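Local coordinates for secreted protein ASP-2 (Necator americanus, PDB 1U53), which is a secreted hookworm protein of the pathogenesis-related-1 (CAP) family and a vaccine antigen for human hookworm infection, its molecular activity not established, at residues 80-93 with 152-166. Residues are numbered along the deposited sequence; the frame is centred on the assembly and turned at random.
Sequences RKGLGENIFMSSDS and ACSNMCYVVCQYGPA
Strands 84-90 and 157-164 pair antiparallel, from Gly-84 opposite Tyr-163 to Ser-90 opposite Cys-157, their axes 4.4 Å apart at closest approach and 160° between directions. Mutual N-H···O hydrogen bonds recur at Asn-86/Cys-161, Phe-88/Val-159 and Ser-90/Cys-157; at Gly-84 the hydrogen bond from its N to Tyr-163 O is short, 2.7 Å, and the return bond weak. Glycine suits this end because Tyr-163 and the methyl of Ala-166 close over its backbone.

Polar groups are paired on both faces. Glu-85 and Gln-162 run alongside each other in the same sense, carboxylate and amide turned 35° apart. Gln-162 NE2 donates a hydrogen bond to the anti side of Glu-85 OE2, 2.8 Å, while Ser-75 and Asn-66 also grip that oxygen and Thr-62 binds Gln-162 OE1; a buried carboxylate is thus well supplied with donors. Across the sheet, Asn-86 ND2 gives a bent hydrogen bond to Tyr-163 OH (3.0 Å), a hydroxyl also bonded to His-24. With Tyr-163 CG beside its own backbone N (chi1 -69°), the ring lies back along the strand pair, Gly-84 O at its edge.

Apolar side chains occupy the middle. Branched Ile-87 and Val-160 meet CG2 to CG2 at 4.0 Å, and the same Val-160 CG2 sits over the rim of one face of Tyr-158, its neighbour on that side of the strand. Flexible Met-89 bends so that its CE reaches Met-156 CB at 3.7 Å. Beyond the last pair, small Ser-93 tucks OG against turn 153-156, 3.2 Å from Cys-153 O.

Helices flank both faces, the alpha-beta-alpha sandwich of CAP proteins: 57-67 packs on Val-160 and Gln-162, 97-109 and 133-138 on Asn-86 and Tyr-163. Phe-88, its ring edge to Val-159 CG2, bridges flat and apolar to Ala-104 of helix 97-109. Strand 84-90 edges the sheet; 157-164 lies between it and 145-152.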
# COMPACT_ATOMS: atom_id res chain seq x y z
N ARG A 80 7.46 1.69 -14.55
CA ARG A 80 7.64 1.63 -13.11
C ARG A 80 8.50 0.43 -12.80
O ARG A 80 8.09 -0.51 -12.08
CB ARG A 80 6.27 1.50 -12.46
CG ARG A 80 5.41 0.40 -13.06
CD ARG A 80 4.27 0.05 -12.11
NE ARG A 80 3.11 -0.54 -12.77
CZ ARG A 80 2.49 -1.65 -12.40
NH1 ARG A 80 2.94 -2.35 -11.36
NH2 ARG A 80 1.41 -2.06 -13.08
N LYS A 81 9.71 0.41 -13.35
CA LYS A 81 10.52 -0.79 -13.25
C LYS A 81 10.72 -1.24 -11.82
O LYS A 81 11.17 -0.48 -10.97
CB LYS A 81 11.87 -0.58 -13.91
CG LYS A 81 11.75 -0.46 -15.40
CD LYS A 81 13.07 -0.15 -16.05
CE LYS A 81 13.15 1.34 -16.39
NZ LYS A 81 13.56 2.21 -15.25
N GLY A 82 10.41 -2.49 -11.59
CA GLY A 82 10.66 -3.10 -10.29
C GLY A 82 9.63 -2.71 -9.24
O GLY A 82 9.87 -2.96 -8.04
N LEU A 83 8.53 -2.09 -9.67
CA LEU A 83 7.55 -1.54 -8.69
C LEU A 83 6.14 -2.06 -8.86
O LEU A 83 5.70 -2.34 -9.99
CB LEU A 83 7.46 -0.02 -8.82
CG LEU A 83 8.79 0.67 -8.59
CD1 LEU A 83 8.63 2.16 -8.96
CD2 LEU A 83 9.25 0.53 -7.14
N GLY A 84 5.40 -2.15 -7.73
CA GLY A 84 3.97 -2.48 -7.77
C GLY A 84 3.19 -1.17 -7.82
O GLY A 84 3.77 -0.06 -7.79
N GLU A 85 1.86 -1.27 -7.89
CA GLU A 85 1.09 -0.05 -8.09
C GLU A 85 -0.36 -0.25 -7.66
O GLU A 85 -0.99 -1.30 -8.00
CB GLU A 85 1.09 0.31 -9.56
CG GLU A 85 0.33 1.65 -9.90
CD GLU A 85 0.44 1.92 -11.39
OE1 GLU A 85 -0.23 1.19 -12.17
OE2 GLU A 85 1.27 2.77 -11.78
N ASN A 86 -0.90 0.74 -6.94
CA ASN A 86 -2.35 0.79 -6.61
C ASN A 86 -2.88 2.09 -7.14
O ASN A 86 -2.22 3.12 -7.04
CB ASN A 86 -2.57 0.82 -5.10
CG ASN A 86 -2.49 -0.56 -4.47
OD1 ASN A 86 -2.77 -1.55 -5.17
ND2 ASN A 86 -2.23 -0.63 -3.16
N ILE A 87 -4.08 2.06 -7.74
CA ILE A 87 -4.64 3.32 -8.25
C ILE A 87 -6.03 3.57 -7.65
O ILE A 87 -6.71 2.62 -7.20
CB ILE A 87 -4.71 3.35 -9.80
CG1 ILE A 87 -5.64 2.26 -10.33
CG2 ILE A 87 -3.30 3.28 -10.39
CD1 ILE A 87 -5.77 2.30 -11.88
N PHE A 88 -6.44 4.84 -7.57
CA PHE A 88 -7.73 5.19 -6.95
C PHE A 88 -8.22 6.46 -7.59
O PHE A 88 -7.42 7.31 -8.00
CB PHE A 88 -7.56 5.43 -5.43
CG PHE A 88 -8.75 6.08 -4.74
CD1 PHE A 88 -9.80 5.32 -4.26
CD2 PHE A 88 -8.79 7.46 -4.56
CE1 PHE A 88 -10.91 5.95 -3.60
CE2 PHE A 88 -9.89 8.10 -3.92
CZ PHE A 88 -10.95 7.31 -3.45
N MET A 89 -9.54 6.61 -7.70
CA MET A 89 -10.03 7.91 -8.16
C MET A 89 -11.31 8.28 -7.42
O MET A 89 -12.08 7.41 -6.99
CB MET A 89 -10.30 7.93 -9.66
CG MET A 89 -11.37 6.92 -10.09
SD MET A 89 -11.70 7.07 -11.84
CE MET A 89 -12.78 8.46 -11.83
N SER A 90 -11.51 9.60 -7.32
CA SER A 90 -12.75 10.16 -6.81
C SER A 90 -13.26 11.19 -7.80
O SER A 90 -12.49 11.85 -8.46
CB SER A 90 -12.43 10.91 -5.51
OG SER A 90 -13.52 11.72 -5.11
N SER A 91 -14.57 11.38 -7.89
CA SER A 91 -15.10 12.41 -8.76
C SER A 91 -14.94 13.83 -8.19
O SER A 91 -15.20 14.79 -8.92
CB SER A 91 -16.62 12.18 -8.98
OG SER A 91 -17.26 12.45 -7.73
N ASP A 92 -14.53 13.96 -6.93
CA ASP A 92 -14.25 15.28 -6.33
C ASP A 92 -12.85 15.73 -6.72
O ASP A 92 -11.89 15.54 -5.96
CB ASP A 92 -14.38 15.15 -4.80
CG ASP A 92 -14.34 16.47 -4.05
OD1 ASP A 92 -14.07 17.51 -4.66
OD2 ASP A 92 -14.56 16.43 -2.82
N SER A 93 -12.75 16.34 -7.90
CA SER A 93 -11.48 16.78 -8.55
C SER A 93 -10.59 17.58 -7.65
O SER A 93 -9.34 17.40 -7.61
CB SER A 93 -11.81 17.62 -9.81
OG SER A 93 -12.05 16.67 -10.80
N ALA A 152 -5.08 16.56 -9.47
CA ALA A 152 -6.42 17.08 -9.68
C ALA A 152 -6.63 17.18 -11.16
O ALA A 152 -6.23 18.18 -11.78
CB ALA A 152 -6.57 18.45 -9.06
N CYS A 153 -7.25 16.15 -11.74
CA CYS A 153 -7.50 16.15 -13.17
C CYS A 153 -8.78 16.89 -13.44
O CYS A 153 -9.47 17.32 -12.51
CB CYS A 153 -7.62 14.73 -13.67
SG CYS A 153 -6.17 13.74 -13.40
N SER A 154 -9.13 17.03 -14.71
CA SER A 154 -10.30 17.85 -15.03
C SER A 154 -11.56 17.29 -14.39
O SER A 154 -12.39 18.05 -13.84
CB SER A 154 -10.47 17.95 -16.54
OG SER A 154 -9.34 18.60 -17.11
N ASN A 155 -11.71 15.97 -14.43
CA ASN A 155 -12.93 15.32 -13.97
C ASN A 155 -12.78 14.26 -12.89
O ASN A 155 -13.74 13.54 -12.60
CB ASN A 155 -13.70 14.71 -15.15
CG ASN A 155 -14.38 15.78 -15.98
OD1 ASN A 155 -14.22 16.98 -15.73
ND2 ASN A 155 -15.16 15.36 -16.95
N MET A 156 -11.60 14.16 -12.29
CA MET A 156 -11.40 13.23 -11.19
C MET A 156 -10.20 13.68 -10.37
O MET A 156 -9.33 14.39 -10.88
CB MET A 156 -11.12 11.80 -11.69
CG MET A 156 -9.81 11.70 -12.51
SD MET A 156 -9.49 9.97 -12.94
CE MET A 156 -8.23 10.24 -14.18
N CYS A 157 -10.16 13.24 -9.13
CA CYS A 157 -8.96 13.38 -8.32
C CYS A 157 -8.33 12.00 -8.47
O CYS A 157 -8.98 11.00 -8.14
CB CYS A 157 -9.32 13.65 -6.85
SG CYS A 157 -7.85 13.63 -5.78
N TYR A 158 -7.10 11.93 -9.02
CA TYR A 158 -6.52 10.64 -9.40
C TYR A 158 -5.28 10.37 -8.54
O TYR A 158 -4.38 11.20 -8.45
CB TYR A 158 -6.17 10.68 -10.90
CG TYR A 158 -5.55 9.43 -11.46
CD1 TYR A 158 -5.99 8.15 -11.06
CD2 TYR A 158 -4.60 9.50 -12.47
CE1 TYR A 158 -5.43 6.99 -11.59
CE2 TYR A 158 -4.01 8.33 -12.99
CZ TYR A 158 -4.44 7.09 -12.56
OH TYR A 158 -3.87 5.95 -13.11
N VAL A 159 -5.28 9.21 -7.86
CA VAL A 159 -4.23 8.88 -6.88
C VAL A 159 -3.53 7.65 -7.36
O VAL A 159 -4.17 6.63 -7.67
CB VAL A 159 -4.86 8.53 -5.52
CG1 VAL A 159 -3.83 8.07 -4.51
CG2 VAL A 159 -5.68 9.75 -4.99
N VAL A 160 -2.22 7.70 -7.36
CA VAL A 160 -1.42 6.55 -7.69
C VAL A 160 -0.37 6.38 -6.61
O VAL A 160 0.36 7.31 -6.31
CB VAL A 160 -0.71 6.79 -9.05
CG1 VAL A 160 0.21 5.61 -9.45
CG2 VAL A 160 -1.73 6.99 -10.15
N CYS A 161 -0.26 5.17 -6.03
CA CYS A 161 0.91 4.83 -5.20
C CYS A 161 1.73 3.74 -5.87
O CYS A 161 1.15 2.83 -6.48
CB CYS A 161 0.47 4.28 -3.85
SG CYS A 161 -0.09 5.58 -2.71
N GLN A 162 3.05 3.83 -5.80
CA GLN A 162 3.86 2.70 -6.28
C GLN A 162 4.68 2.15 -5.10
O GLN A 162 4.87 2.83 -4.11
CB GLN A 162 4.72 3.07 -7.50
CG GLN A 162 3.82 3.20 -8.73
CD GLN A 162 4.49 3.80 -9.97
OE1 GLN A 162 5.67 4.09 -9.95
NE2 GLN A 162 3.71 3.95 -11.07
N TYR A 163 5.20 0.93 -5.28
CA TYR A 163 5.62 0.07 -4.16
C TYR A 163 6.89 -0.68 -4.57
O TYR A 163 6.87 -1.42 -5.60
CB TYR A 163 4.51 -0.97 -3.94
CG TYR A 163 3.25 -0.35 -3.39
CD1 TYR A 163 3.05 -0.26 -2.02
CD2 TYR A 163 2.24 0.10 -4.24
CE1 TYR A 163 1.87 0.34 -1.51
CE2 TYR A 163 1.04 0.69 -3.74
CZ TYR A 163 0.86 0.76 -2.40
OH TYR A 163 -0.30 1.37 -1.95
N GLY A 164 7.96 -0.51 -3.79
CA GLY A 164 9.30 -1.16 -4.04
C GLY A 164 9.67 -2.11 -2.93
O GLY A 164 9.69 -1.66 -1.81
N PRO A 165 10.39 -3.19 -3.27
CA PRO A 165 10.05 -4.05 -4.39
C PRO A 165 8.60 -4.34 -4.61
O PRO A 165 7.81 -4.29 -3.67
CB PRO A 165 10.84 -5.34 -4.17
CG PRO A 165 11.57 -5.19 -2.94
CD PRO A 165 11.26 -3.86 -2.28
N ALA A 166 8.26 -4.67 -5.85
CA ALA A 166 6.86 -4.99 -6.18
C ALA A 166 6.30 -6.17 -5.38
O ALA A 166 7.00 -7.16 -5.14
CB ALA A 166 6.69 -5.30 -7.67
O HOH W 1 -15.77 15.28 -11.46